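Local coordinates for protein adhesin (Streptococcus sanguinis SK1 = NCTC 7863, PDB 6VT2) that binds sialylated glycans through two tandem Siglec-like modules and so probably attaches the streptococcus to host sialoglycoproteins, at residues Ser248-Leu253 with Phe258-Pro263; Ala241-Ala246 with Thr298-Ala303; Pro54-Tyr59 with Ile86-Gly91; Arg37-Asn42 with Asn48-Asp53. All coordinates share one frame; numbering follows the deposited sequence. Where two conformers were deposited one is given.

Overall arrangement
Contacts 1 and 2 lie in the second Siglec-like module, their centres about 11 Å apart, and share helix 244-255; contacts 3 and 4 lie in the first, about 17 Å apart, joined through strands 35-41 and 58-61. Contact 1 is partly buried and apolar, aromatic rings and a leucine closing the helix over its sheet. Contact 2 is a surface contact run by a salt bridge and waters. Contact 3, also superficial, is a small aromatic meeting, whereas contact 4, partly buried, relies on backbone and amide hydrogen bonds. All four border a bound sialic acid, and contacts 1, 2 and 4 hydrogen-bond it.

Contact 1: Ser248-Leu253 with Phe258-Pro263; sequences STYNTL and FTFNTP. With SIA (N-acetyl-alpha-neuraminic acid), chain C.
Helix 244-255 of the second Siglec-like module carries glycan-pocket residues on one side and hydrophobic ones on another, and here the latter settle on strand 259-261 and the residue before it. Tyr250 and Phe260 form a T-shaped pair: the tyrosine edge points into the phenylalanine face, with the planes at 68° and the centroids 4.8 Å apart. Tyr250 CE1 stands over the middle of that ring, while CD1 lies 3.6 Å from Phe260 CZ. With CG swung anti to the backbone N (chi1 173°), the tyrosine side chain reaches from the flank of the helix to the strand. Leu253 works differently, laying its branched end over a face of Phe258. Its CD1 makes a CH-pi contact 3.6 Å from the centroid of the Phe258 ring, almost on the ring normal, and its CD2 touches Phe260 CZ at 3.7 Å, so one leucine bridges both phenylalanines. A weak backbone bond from Phe258 N to Leu253 O, 3.4 Å long, ties the two segments where the chain turns. On the pocket side, Ser248 OG and Thr249 OG1 hydrogen-bond the sialic acid at O9 (2.7 Å) and O8 (2.8 Å), respectively. Beyond the pair, Phe240 meets Phe260 edge-to-face, and Ile281 touches both Leu253 and Phe260. This is an amphipathic helix seated on a beta-sandwich, with its polar side turned to the sialoglycan site.

Contact 2: Ala241-Ala246 with Thr298-Ala303; sequences AGDLAA and TFKVRA. With SIA (N-acetyl-alpha-neuraminic acid), chain C; A2G (2-acetamido-2-deoxy-alpha-D-galactopyranose), chain B; GAL (beta-D-galactopyranose), chain D.
Asp243 and Lys300 meet in a salt bridge, the polar centre of a contact between the start of helix 244-255 and strand 296-305. Lys300 NZ donates to Asp243 OD2 at 3.0 Å, approaching from above the carboxylate plane, and the two side chains cross at about a right angle. The other carboxylate oxygen serves the helix: Ala246 N donates to Asp243 OD1 at 2.9 Å in an N-cap bond with an angle of 168°. A chi1 of 57° tucks the aspartate CG between its own N and carbonyl carbon, from where one carboxylate can both cap the helix and hold the lysine. The apolar, buried part is Ala246 CB against Lys300 CB, 3.8 Å away, with the aliphatic base of the lysine running outward from there. The Gly242 and Arg302 end is looser and is bridged by water. One water donates to Asp243 OD2 and accepts from Arg302 NE. The salt bridge to Lys300, with Arg302 nearby through water, would be expected to favour the ionised carboxylate. Another water links Gly242 N to Lys300 O. Toward the glycan, Thr298 grips the sialic acid carboxylate, with N donating to O1A at 2.9 Å and OG1 donating to O1B at 2.7 Å, while a further water joins Thr298 O to galactose O6. The strand is flanked by strand 314-321, whose Phe316 stacks on Phe299, and Phe299 in turn packs under Thr249 and Leu253 of the helix.

Contact 3: Pro54-Tyr59 with Ile86-Gly91; sequences PNWIRY and INHGVG
A type I beta turn carrying Trp56 faces an irregular loop carrying His88. The turn, Pro54-Ile57, is entered through a cis peptide bond before Pro54 and closed by Ile57 N to Pro54 O at 3.2 Å; the chain then runs into strand 58-61. Segment 86-91 has no regular structure, and His88 and Gly89 are both polyproline-like within it. No hydrogen bond joins the two segments, and the interface is small, resting on one pair of aromatic side chains. Trp56 CZ2, at the benzo end of the indole, lies 3.6 Å from His88 CD2 and 3.7 Å from His88 NE2. The rings are perpendicular, with planes at 90°, and the centroid of the six-membered Trp56 ring is 5.5 Å from that of His88, yet the approach is oblique. Trp56 CG sits between its backbone N and carbonyl carbon (chi1 50°), which folds the indole back so that Pro54 CB lies over one face, offset toward the rim. His88 is held by a nearly straight bond, ND1 donating to Gly89 O at 2.7 Å on a carbonyl lone pair and within the imidazole plane. That bond places the proton on ND1 and limits rotation of the ring, while NE2 is bonded to Tyr96 OH of the glycan pocket. His88 thus lies beside that site, about 4 Å from the sialic acid, which Pro54 touches. Beneath the aromatic pair runs strand 119-125: Ile124 touches both Trp56 and His88, and Leu122 touches Trp56. The contact thereby joins the turn leading into strand 58-61 to the loop between strands 76-83 and 95-104.

Contact 4: Arg37-Asn42 with Asn48-Asp53; sequences RVIVRN and NSTYLD. With SIA (N-acetyl-alpha-neuraminic acid), chain E; SO4 (sulfate ion), chain L.
Asp53 belongs to the first shell of the sialic acid, OD2 accepting from sugar O9 at 2.9 Å, and Asn42 positions it from the second. The other carboxylate oxygen, OD1, receives Asn42 ND2 at 2.8 Å on its anti side, with the amide and carboxylate planes 79° apart. Asn42 CG, anti to the carbonyl carbon (chi1 -72°), carries the amide over to Asp53. Asn42 OD1 accepts from Asp53 N at 3.1 Å, so the amide clasps backbone and side chain alike. A backbone bond from Asn42 N to Tyr51 O, 2.9 Å, ties the loop to the end of strand 35-41. Farther out, Leu52 CD2 packs on Val40 CG1 at 3.8 Å, and one water donates to both Val40 O and Thr50 O. Arg41 NE binds Asn42 O at 3.0 Å, its guanidinium carrying Ser49 CB over one face, while NH1 is held by Ala46 O. An ST turn, Ser49 OG accepting from Tyr51 N, shapes the loop. Lys98 NZ bonds Asn42 OD1, Asp53 O and the sialic acid. The Asn42 amide and the sugar hydroxyl probably stabilise the Asp53 carboxylate as an anion aimed at the glycerol tail, with the lysine charge perhaps assisting.

Contact 1: Ser248-Leu253 with Phe258-Pro263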
# COMPACT_ATOMS: atom_id res chain seq x y z
N SER A 248 33.33 6.65 -13.79
CA SER A 248 33.73 7.06 -15.13
C SER A 248 32.55 6.79 -16.06
O SER A 248 32.32 7.60 -16.89
CB SER A 248 34.97 6.35 -15.57
OG SER A 248 35.27 6.70 -16.91
N THR A 249 31.98 5.60 -16.03
CA THR A 249 30.92 5.26 -17.00
C THR A 249 29.70 6.13 -16.79
O THR A 249 29.10 6.65 -17.76
CB THR A 249 30.53 3.80 -16.90
OG1 THR A 249 31.74 3.09 -17.12
CG2 THR A 249 29.53 3.39 -18.00
N TYR A 250 29.31 6.26 -15.53
CA TYR A 250 28.22 7.13 -15.15
C TYR A 250 28.43 8.53 -15.68
O TYR A 250 27.52 9.09 -16.27
CB TYR A 250 28.07 7.14 -13.64
CG TYR A 250 27.09 8.10 -13.08
CD1 TYR A 250 25.74 7.95 -13.24
CD2 TYR A 250 27.54 9.20 -12.37
CE1 TYR A 250 24.88 8.82 -12.70
CE2 TYR A 250 26.66 10.09 -11.82
CZ TYR A 250 25.35 9.90 -11.98
OH TYR A 250 24.47 10.79 -11.41
N ASN A 251 29.59 9.13 -15.44
CA ASN A 251 29.83 10.49 -15.85
C ASN A 251 29.92 10.59 -17.36
O ASN A 251 29.51 11.60 -17.90
CB ASN A 251 31.08 11.01 -15.14
CG ASN A 251 30.78 11.35 -13.67
OD1 ASN A 251 29.97 12.20 -13.37
ND2 ASN A 251 31.43 10.66 -12.76
N THR A 252 30.39 9.55 -18.04
CA THR A 252 30.35 9.53 -19.51
C THR A 252 28.92 9.62 -19.98
O THR A 252 28.60 10.41 -20.88
CB THR A 252 31.00 8.28 -20.04
OG1 THR A 252 32.40 8.29 -19.70
CG2 THR A 252 30.89 8.19 -21.56
N LEU A 253 28.03 8.85 -19.39
CA LEU A 253 26.65 8.95 -19.85
C LEU A 253 26.06 10.31 -19.53
O LEU A 253 25.33 10.89 -20.36
CB LEU A 253 25.78 7.85 -19.25
CG LEU A 253 24.48 7.59 -19.97
CD1 LEU A 253 24.81 6.83 -21.22
CD2 LEU A 253 23.48 6.83 -19.12
N PHE A 258 22.38 12.47 -20.68
CA PHE A 258 21.39 11.64 -20.03
C PHE A 258 21.04 12.17 -18.67
O PHE A 258 21.83 12.85 -18.02
CB PHE A 258 21.94 10.23 -19.87
CG PHE A 258 21.88 9.43 -21.11
CD1 PHE A 258 22.62 9.75 -22.24
CD2 PHE A 258 21.08 8.31 -21.14
CE1 PHE A 258 22.54 8.94 -23.38
CE2 PHE A 258 21.01 7.53 -22.29
CZ PHE A 258 21.71 7.87 -23.43
N THR A 259 19.86 11.77 -18.21
CA THR A 259 19.43 12.04 -16.85
C THR A 259 19.11 10.75 -16.14
O THR A 259 18.76 9.76 -16.77
CB THR A 259 18.21 12.96 -16.78
OG1 THR A 259 17.08 12.31 -17.40
CG2 THR A 259 18.50 14.27 -17.45
N PHE A 260 19.27 10.80 -14.83
CA PHE A 260 19.00 9.69 -13.91
C PHE A 260 18.02 10.23 -12.89
O PHE A 260 18.28 11.18 -12.26
CB PHE A 260 20.23 9.24 -13.14
CG PHE A 260 21.22 8.46 -13.95
CD1 PHE A 260 21.93 9.06 -14.95
CD2 PHE A 260 21.48 7.15 -13.65
CE1 PHE A 260 22.83 8.34 -15.70
CE2 PHE A 260 22.37 6.43 -14.41
CZ PHE A 260 23.02 7.03 -15.44
N ASN A 261 16.85 9.68 -12.86
CA ASN A 261 15.86 10.18 -11.88
C ASN A 261 15.22 9.00 -11.05
O ASN A 261 14.77 7.88 -11.53
CB ASN A 261 14.75 10.95 -12.57
CG ASN A 261 13.81 11.59 -11.57
OD1 ASN A 261 12.66 11.21 -11.50
ND2 ASN A 261 14.28 12.55 -10.79
N THR A 262 15.32 9.10 -9.73
CA THR A 262 14.80 8.05 -8.84
C THR A 262 13.92 8.77 -7.91
O THR A 262 14.22 9.16 -6.85
CB THR A 262 15.87 7.42 -7.98
OG1 THR A 262 16.85 7.03 -8.92
CG2 THR A 262 15.35 6.27 -7.16
N PRO A 263 12.59 9.20 -8.34
CA PRO A 263 11.79 10.22 -7.62
C PRO A 263 11.33 9.78 -6.24
O PRO A 263 11.04 10.64 -5.40
CB PRO A 263 10.60 10.46 -8.56
CG PRO A 263 10.55 9.23 -9.43
CD PRO A 263 11.95 8.74 -9.59
C1 SIA C . 32.24 -0.64 -21.14
C2 SIA C . 33.70 -0.23 -21.62
C3 SIA C . 34.01 -0.61 -23.07
C4 SIA C . 33.12 0.14 -24.06
C5 SIA C . 33.22 1.65 -23.85
C6 SIA C . 33.02 2.01 -22.36
C7 SIA C . 33.38 3.47 -22.02
C8 SIA C . 33.45 3.64 -20.48
C9 SIA C . 33.54 5.10 -20.07
C10 SIA C . 32.48 3.21 -25.64
C11 SIA C . 31.29 3.80 -26.39
N5 SIA C . 32.20 2.32 -24.66
O1A SIA C . 31.70 0.20 -20.37
O1B SIA C . 31.79 -1.74 -21.52
O4 SIA C . 33.49 -0.12 -25.43
O6 SIA C . 33.86 1.22 -21.51
O7 SIA C . 34.60 3.84 -22.65
O8 SIA C . 32.34 2.99 -19.85
O9 SIA C . 33.89 5.20 -18.69
O10 SIA C . 33.63 3.52 -25.93

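Contact 2: Ala241-Ala246 with Thr298-Ala303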
# COMPACT_ATOMS: atom_id res chain seq x y z
N ALA A 241 28.11 5.37 -8.97
CA ALA A 241 29.48 5.86 -9.03
C ALA A 241 30.28 5.38 -7.84
O ALA A 241 31.08 6.13 -7.28
CB ALA A 241 29.49 7.38 -9.11
N GLY A 242 30.16 4.10 -7.53
CA GLY A 242 30.70 3.48 -6.31
C GLY A 242 32.19 3.24 -6.33
O GLY A 242 32.75 2.96 -5.32
N ASP A 243 32.77 3.29 -7.49
CA ASP A 243 34.23 3.13 -7.70
C ASP A 243 34.64 3.92 -8.93
O ASP A 243 33.81 4.47 -9.57
CB ASP A 243 34.58 1.68 -7.83
CG ASP A 243 33.79 1.13 -8.96
OD1 ASP A 243 34.17 1.22 -10.07
OD2 ASP A 243 32.81 0.50 -8.64
N LEU A 244 35.92 3.90 -9.26
CA LEU A 244 36.38 4.77 -10.35
C LEU A 244 35.82 4.34 -11.70
O LEU A 244 35.47 5.22 -12.44
CB LEU A 244 37.89 4.82 -10.37
CG LEU A 244 38.46 5.78 -9.34
CD1 LEU A 244 39.84 5.30 -8.94
CD2 LEU A 244 38.50 7.19 -9.85
N ALA A 245 35.82 3.06 -11.99
CA ALA A 245 35.29 2.58 -13.26
C ALA A 245 33.80 2.89 -13.38
O ALA A 245 33.35 3.35 -14.45
CB ALA A 245 35.54 1.08 -13.39
N ALA A 246 33.04 2.66 -12.34
CA ALA A 246 31.60 2.92 -12.33
C ALA A 246 31.36 4.41 -12.55
O ALA A 246 30.50 4.79 -13.30
CB ALA A 246 30.99 2.46 -11.02
N THR A 298 28.94 -0.24 -19.79
CA THR A 298 28.74 -1.22 -18.72
C THR A 298 28.82 -0.50 -17.39
O THR A 298 29.86 0.06 -17.04
CB THR A 298 29.80 -2.30 -18.80
OG1 THR A 298 29.79 -2.86 -20.14
CG2 THR A 298 29.45 -3.43 -17.76
N PHE A 299 27.67 -0.39 -16.74
CA PHE A 299 27.51 0.33 -15.50
C PHE A 299 27.60 -0.62 -14.33
O PHE A 299 27.32 -1.81 -14.44
CB PHE A 299 26.14 1.03 -15.46
CG PHE A 299 25.94 2.03 -16.53
CD1 PHE A 299 25.41 1.65 -17.76
CD2 PHE A 299 26.25 3.34 -16.34
CE1 PHE A 299 25.25 2.54 -18.77
CE2 PHE A 299 26.01 4.26 -17.34
CZ PHE A 299 25.53 3.85 -18.57
N LYS A 300 27.88 -0.03 -13.17
CA LYS A 300 27.83 -0.75 -11.91
C LYS A 300 26.99 0.11 -10.99
O LYS A 300 27.24 1.31 -10.82
CB LYS A 300 29.26 -0.95 -11.36
CG LYS A 300 30.13 -1.83 -12.29
CD LYS A 300 31.26 -2.51 -11.55
CE LYS A 300 32.33 -1.52 -11.07
NZ LYS A 300 33.20 -2.12 -9.99
N VAL A 301 26.02 -0.51 -10.36
CA VAL A 301 25.11 0.18 -9.47
C VAL A 301 25.10 -0.56 -8.13
O VAL A 301 25.17 -1.79 -8.08
CB VAL A 301 23.70 0.31 -10.08
CG1 VAL A 301 23.05 -1.05 -10.29
CG2 VAL A 301 22.90 1.22 -9.26
N ARG A 302 25.01 0.20 -7.08
CA ARG A 302 24.81 -0.30 -5.73
C ARG A 302 23.61 0.41 -5.09
O ARG A 302 23.25 1.53 -5.47
CB ARG A 302 26.01 0.01 -4.86
CG ARG A 302 27.29 -0.59 -5.28
CD ARG A 302 28.46 -0.04 -4.42
NE ARG A 302 29.74 -0.62 -4.83
CZ ARG A 302 30.25 -1.72 -4.29
NH1 ARG A 302 29.60 -2.35 -3.30
NH2 ARG A 302 31.40 -2.17 -4.70
N ALA A 303 22.96 -0.23 -4.14
CA ALA A 303 21.84 0.38 -3.44
C ALA A 303 22.04 0.09 -1.96
O ALA A 303 22.57 -0.96 -1.59
CB ALA A 303 20.48 -0.11 -3.92
C1 SIA C . 32.24 -0.64 -21.14
C2 SIA C . 33.70 -0.23 -21.62
C3 SIA C . 34.01 -0.61 -23.07
C4 SIA C . 33.12 0.14 -24.06
C5 SIA C . 33.22 1.65 -23.85
C6 SIA C . 33.02 2.01 -22.36
C7 SIA C . 33.38 3.47 -22.02
C8 SIA C . 33.45 3.64 -20.48
C9 SIA C . 33.54 5.10 -20.07
C10 SIA C . 32.48 3.21 -25.64
C11 SIA C . 31.29 3.80 -26.39
N5 SIA C . 32.20 2.32 -24.66
O1A SIA C . 31.70 0.20 -20.37
O1B SIA C . 31.79 -1.74 -21.52
O4 SIA C . 33.49 -0.12 -25.43
O6 SIA C . 33.86 1.22 -21.51
O7 SIA C . 34.60 3.84 -22.65
O8 SIA C . 32.34 2.99 -19.85
O9 SIA C . 33.89 5.20 -18.69
O10 SIA C . 33.63 3.52 -25.93
O5 A2G B . 39.87 2.36 -14.61
C1 A2G B . 39.15 3.18 -15.53
O1 A2G B . 38.02 3.77 -14.86
C2 A2G B . 38.68 2.33 -16.72
N2 A2G B . 37.76 3.19 -17.45
C3 A2G B . 37.90 1.10 -16.27
O3 A2G B . 37.63 0.24 -17.38
C4 A2G B . 38.75 0.33 -15.27
O4 A2G B . 39.94 -0.11 -15.93
C5 A2G B . 39.13 1.25 -14.11
C6 A2G B . 39.95 0.51 -13.06
O6 A2G B . 40.43 1.46 -12.10
C7 A2G B . 38.11 3.60 -18.67
O7 A2G B . 39.18 3.27 -19.16
C8 A2G B . 37.14 4.49 -19.40
C1 GAL D . 36.27 0.17 -17.57
C2 GAL D . 36.20 -0.29 -19.03
C3 GAL D . 34.75 -0.36 -19.49
C4 GAL D . 33.97 -1.31 -18.56
C5 GAL D . 34.11 -0.81 -17.13
C6 GAL D . 33.46 -1.71 -16.08
O2 GAL D . 36.88 0.59 -19.91
O3 GAL D . 34.64 -0.86 -20.83
O4 GAL D . 34.47 -2.63 -18.66
O5 GAL D . 35.50 -0.70 -16.75
O6 GAL D . 33.31 -1.01 -14.86
O HOH W 1 28.30 2.09 -8.39
O HOH W 2 30.36 0.49 -7.27
O HOH W 3 33.16 -1.06 -6.74
O HOH W 4 31.48 0.93 -15.19
O HOH W 5 28.27 2.99 -13.32

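Contact 3: Pro54-Tyr59 with Ile86-Gly91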
# COMPACT_ATOMS: atom_id res chain seq x y z
N PRO A 54 -22.38 2.50 43.93
CA PRO A 54 -21.80 3.82 43.82
C PRO A 54 -22.62 4.87 43.08
O PRO A 54 -23.48 4.56 42.40
CB PRO A 54 -20.56 3.61 42.96
CG PRO A 54 -20.25 2.17 43.14
CD PRO A 54 -21.51 1.48 43.51
N ASN A 55 -22.23 6.11 43.27
CA ASN A 55 -22.94 7.25 42.67
C ASN A 55 -22.86 7.23 41.15
O ASN A 55 -23.70 7.81 40.59
CB ASN A 55 -22.42 8.55 43.26
CG ASN A 55 -20.98 8.84 42.91
OD1 ASN A 55 -20.23 7.97 42.54
ND2 ASN A 55 -20.62 10.07 43.18
N TRP A 56 -21.91 6.55 40.53
CA TRP A 56 -21.82 6.52 39.08
C TRP A 56 -22.69 5.45 38.42
O TRP A 56 -22.70 5.44 37.26
CB TRP A 56 -20.34 6.45 38.68
CG TRP A 56 -19.56 5.38 39.37
CD1 TRP A 56 -18.78 5.54 40.45
CD2 TRP A 56 -19.52 3.99 39.04
NE1 TRP A 56 -18.25 4.35 40.81
CE2 TRP A 56 -18.66 3.39 39.96
CE3 TRP A 56 -20.06 3.23 38.02
CZ2 TRP A 56 -18.36 2.05 39.91
CZ3 TRP A 56 -19.79 1.90 37.99
CH2 TRP A 56 -18.96 1.32 38.93
N ILE A 57 -23.35 4.59 39.18
CA ILE A 57 -24.33 3.69 38.59
C ILE A 57 -25.62 4.48 38.50
O ILE A 57 -26.16 4.93 39.51
CB ILE A 57 -24.53 2.44 39.43
CG1 ILE A 57 -23.23 1.66 39.55
CG2 ILE A 57 -25.64 1.58 38.77
CD1 ILE A 57 -23.40 0.40 40.48
N ARG A 58 -26.12 4.69 37.28
CA ARG A 58 -27.29 5.53 37.03
C ARG A 58 -28.32 4.68 36.30
O ARG A 58 -28.01 3.70 35.77
CB ARG A 58 -26.86 6.70 36.15
CG ARG A 58 -25.76 7.49 36.83
CD ARG A 58 -25.30 8.64 35.99
NE ARG A 58 -26.37 9.60 35.81
CZ ARG A 58 -26.33 10.57 34.90
NH1 ARG A 58 -25.26 10.73 34.16
NH2 ARG A 58 -27.34 11.41 34.77
N TYR A 59 -29.54 5.11 36.40
CA TYR A 59 -30.58 4.43 35.67
C TYR A 59 -31.70 5.37 35.30
O TYR A 59 -31.91 6.32 35.94
CB TYR A 59 -31.11 3.17 36.35
CG TYR A 59 -31.81 3.43 37.64
CD1 TYR A 59 -31.12 3.68 38.79
CD2 TYR A 59 -33.18 3.30 37.71
CE1 TYR A 59 -31.78 3.89 39.98
CE2 TYR A 59 -33.84 3.49 38.89
CZ TYR A 59 -33.15 3.76 40.04
OH TYR A 59 -33.86 3.91 41.18
N ILE A 86 -11.90 6.28 36.24
CA ILE A 86 -10.68 5.86 35.63
C ILE A 86 -9.75 5.22 36.65
O ILE A 86 -8.88 4.45 36.24
CB ILE A 86 -9.99 7.05 34.95
CG1 ILE A 86 -8.92 6.55 33.96
CG2 ILE A 86 -9.41 7.99 35.99
CD1 ILE A 86 -9.45 5.78 32.82
N ASN A 87 -9.89 5.52 37.94
CA ASN A 87 -9.02 4.93 38.96
C ASN A 87 -9.72 3.89 39.83
O ASN A 87 -9.22 3.55 40.92
CB ASN A 87 -8.44 6.01 39.86
CG ASN A 87 -9.50 6.74 40.63
OD1 ASN A 87 -10.62 6.90 40.16
ND2 ASN A 87 -9.15 7.22 41.81
N HIS A 88 -10.87 3.39 39.39
CA HIS A 88 -11.51 2.31 40.10
C HIS A 88 -10.55 1.13 40.19
O HIS A 88 -9.79 0.85 39.26
CB HIS A 88 -12.78 1.91 39.36
CG HIS A 88 -13.78 1.20 40.21
ND1 HIS A 88 -13.61 -0.12 40.54
CD2 HIS A 88 -14.91 1.62 40.83
CE1 HIS A 88 -14.60 -0.49 41.36
NE2 HIS A 88 -15.40 0.54 41.54
N GLY A 89 -10.64 0.40 41.27
CA GLY A 89 -9.93 -0.86 41.34
C GLY A 89 -10.45 -1.90 40.35
O GLY A 89 -11.57 -1.82 39.86
N VAL A 90 -9.57 -2.83 39.96
CA VAL A 90 -9.95 -3.91 39.07
C VAL A 90 -9.58 -5.22 39.72
O VAL A 90 -9.43 -6.23 39.03
CB VAL A 90 -9.30 -3.78 37.69
CG1 VAL A 90 -9.99 -2.66 36.98
CG2 VAL A 90 -7.80 -3.53 37.84
N GLY A 91 -9.60 -5.26 41.03
CA GLY A 91 -9.36 -6.48 41.76
C GLY A 91 -10.58 -7.32 41.81
O GLY A 91 -11.65 -6.95 41.34

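Contact 4: Arg37-Asn42 with Asn48-Asp53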
# COMPACT_ATOMS: atom_id res chain seq x y z
N ARG A 37 -43.17 1.74 38.76
CA ARG A 37 -41.85 2.01 39.34
C ARG A 37 -40.89 0.90 38.91
O ARG A 37 -41.29 -0.19 38.85
CB ARG A 37 -41.86 1.99 40.87
CG ARG A 37 -42.80 3.00 41.51
CD ARG A 37 -42.86 2.94 43.00
NE ARG A 37 -41.78 3.36 43.86
CZ ARG A 37 -40.77 4.15 43.61
NH1 ARG A 37 -39.90 4.35 44.58
NH2 ARG A 37 -40.54 4.71 42.44
N VAL A 38 -39.69 1.35 38.43
CA VAL A 38 -38.54 0.33 38.38
C VAL A 38 -37.43 0.98 39.21
O VAL A 38 -37.16 2.08 39.02
CB VAL A 38 -38.15 0.13 36.92
CG1 VAL A 38 -36.93 -0.77 36.82
CG2 VAL A 38 -39.31 -0.44 36.12
N ILE A 39 -36.87 0.23 40.14
CA ILE A 39 -35.89 0.71 41.13
C ILE A 39 -34.62 -0.13 40.99
O ILE A 39 -34.73 -1.28 40.82
CB ILE A 39 -36.49 0.46 42.54
CG1 ILE A 39 -37.68 1.37 42.76
CG2 ILE A 39 -35.47 0.61 43.64
CD1 ILE A 39 -38.53 0.94 43.94
N VAL A 40 -33.47 0.51 41.08
CA VAL A 40 -32.19 -0.19 41.20
C VAL A 40 -31.69 0.20 42.57
O VAL A 40 -31.63 1.34 42.81
CB VAL A 40 -31.20 0.21 40.11
CG1 VAL A 40 -29.91 -0.57 40.26
CG2 VAL A 40 -31.79 -0.02 38.75
N ARG A 41 -31.36 -0.76 43.40
CA ARG A 41 -30.98 -0.37 44.76
C ARG A 41 -29.96 -1.33 45.36
O ARG A 41 -29.81 -2.45 44.94
CB ARG A 41 -32.21 -0.35 45.67
CG ARG A 41 -32.94 -1.69 45.74
CD ARG A 41 -33.99 -1.76 46.85
NE ARG A 41 -33.40 -1.99 48.12
CZ ARG A 41 -34.05 -2.00 49.25
NH1 ARG A 41 -35.35 -1.77 49.24
NH2 ARG A 41 -33.43 -2.26 50.37
N ASN A 42 -29.33 -0.84 46.42
CA ASN A 42 -28.50 -1.70 47.26
C ASN A 42 -29.40 -2.65 48.03
O ASN A 42 -30.43 -2.26 48.35
CB ASN A 42 -27.81 -0.89 48.35
CG ASN A 42 -26.72 -0.04 47.77
OD1 ASN A 42 -26.61 -0.03 46.57
ND2 ASN A 42 -25.96 0.65 48.58
N ASN A 48 -38.81 0.09 51.45
CA ASN A 48 -39.08 1.25 50.58
C ASN A 48 -37.81 1.94 50.11
O ASN A 48 -37.92 2.87 49.42
CB ASN A 48 -39.98 2.28 51.29
CG ASN A 48 -39.27 3.07 52.38
OD1 ASN A 48 -38.15 2.81 52.70
ND2 ASN A 48 -39.96 4.05 52.96
N SER A 49 -36.64 1.43 50.45
CA SER A 49 -35.38 2.11 50.14
C SER A 49 -35.06 2.09 48.64
O SER A 49 -35.28 1.12 48.01
CB SER A 49 -34.25 1.47 50.87
OG SER A 49 -33.05 2.12 50.60
N THR A 50 -34.55 3.19 48.13
CA THR A 50 -33.97 3.21 46.79
C THR A 50 -32.53 3.67 46.83
O THR A 50 -32.00 4.06 45.78
CB THR A 50 -34.79 4.08 45.86
OG1 THR A 50 -34.73 5.42 46.32
CG2 THR A 50 -36.22 3.63 45.79
N TYR A 51 -31.91 3.69 48.01
CA TYR A 51 -30.49 4.03 48.12
C TYR A 51 -29.66 3.08 47.26
O TYR A 51 -29.82 1.86 47.32
CB TYR A 51 -30.07 3.93 49.57
CG TYR A 51 -28.66 4.33 49.88
CD1 TYR A 51 -27.64 3.44 49.74
CD2 TYR A 51 -28.36 5.61 50.32
CE1 TYR A 51 -26.35 3.79 49.98
CE2 TYR A 51 -27.10 5.96 50.63
CZ TYR A 51 -26.09 5.04 50.47
OH TYR A 51 -24.78 5.32 50.72
N LEU A 52 -28.77 3.66 46.46
CA LEU A 52 -27.95 2.92 45.51
C LEU A 52 -26.57 3.56 45.49
O LEU A 52 -26.46 4.71 45.33
CB LEU A 52 -28.57 3.01 44.12
CG LEU A 52 -27.74 2.38 43.01
CD1 LEU A 52 -27.62 0.89 43.23
CD2 LEU A 52 -28.35 2.64 41.64
N ASP A 53 -25.55 2.76 45.69
CA ASP A 53 -24.19 3.25 45.53
C ASP A 53 -23.47 2.22 44.63
O ASP A 53 -23.87 1.14 44.59
CB ASP A 53 -23.51 3.63 46.83
CG ASP A 53 -22.81 2.48 47.47
OD1 ASP A 53 -23.41 1.70 48.09
OD2 ASP A 53 -21.64 2.21 47.11
C1 SIA E . -21.23 -6.81 46.16
C2 SIA E . -20.41 -6.69 47.52
C3 SIA E . -18.97 -7.19 47.43
C4 SIA E . -18.07 -6.35 46.52
C5 SIA E . -18.16 -4.87 46.91
C6 SIA E . -19.64 -4.43 47.01
C7 SIA E . -19.86 -3.00 47.57
C8 SIA E . -21.36 -2.76 47.86
C9 SIA E . -21.63 -1.28 48.07
C10 SIA E . -16.41 -3.25 46.24
C11 SIA E . -15.84 -2.43 45.09
N5 SIA E . -17.48 -4.02 45.93
O1A SIA E . -20.99 -7.80 45.44
O1B SIA E . -22.09 -5.89 46.01
O4 SIA E . -16.70 -6.78 46.60
O6 SIA E . -20.35 -5.28 47.91
O7 SIA E . -19.04 -2.77 48.71
O8 SIA E . -22.14 -3.29 46.79
O9 SIA E . -21.57 -0.63 46.80
O10 SIA E . -15.92 -3.21 47.37
S SO4 L . -38.47 6.38 42.65
O1 SO4 L . -37.54 7.44 42.89
O2 SO4 L . -37.93 5.17 42.99
O3 SO4 L . -39.63 6.69 43.40
O4 SO4 L . -38.77 6.43 41.24
O HOH W 6 -40.20 3.16 47.68
O HOH W 7 -32.11 4.19 43.20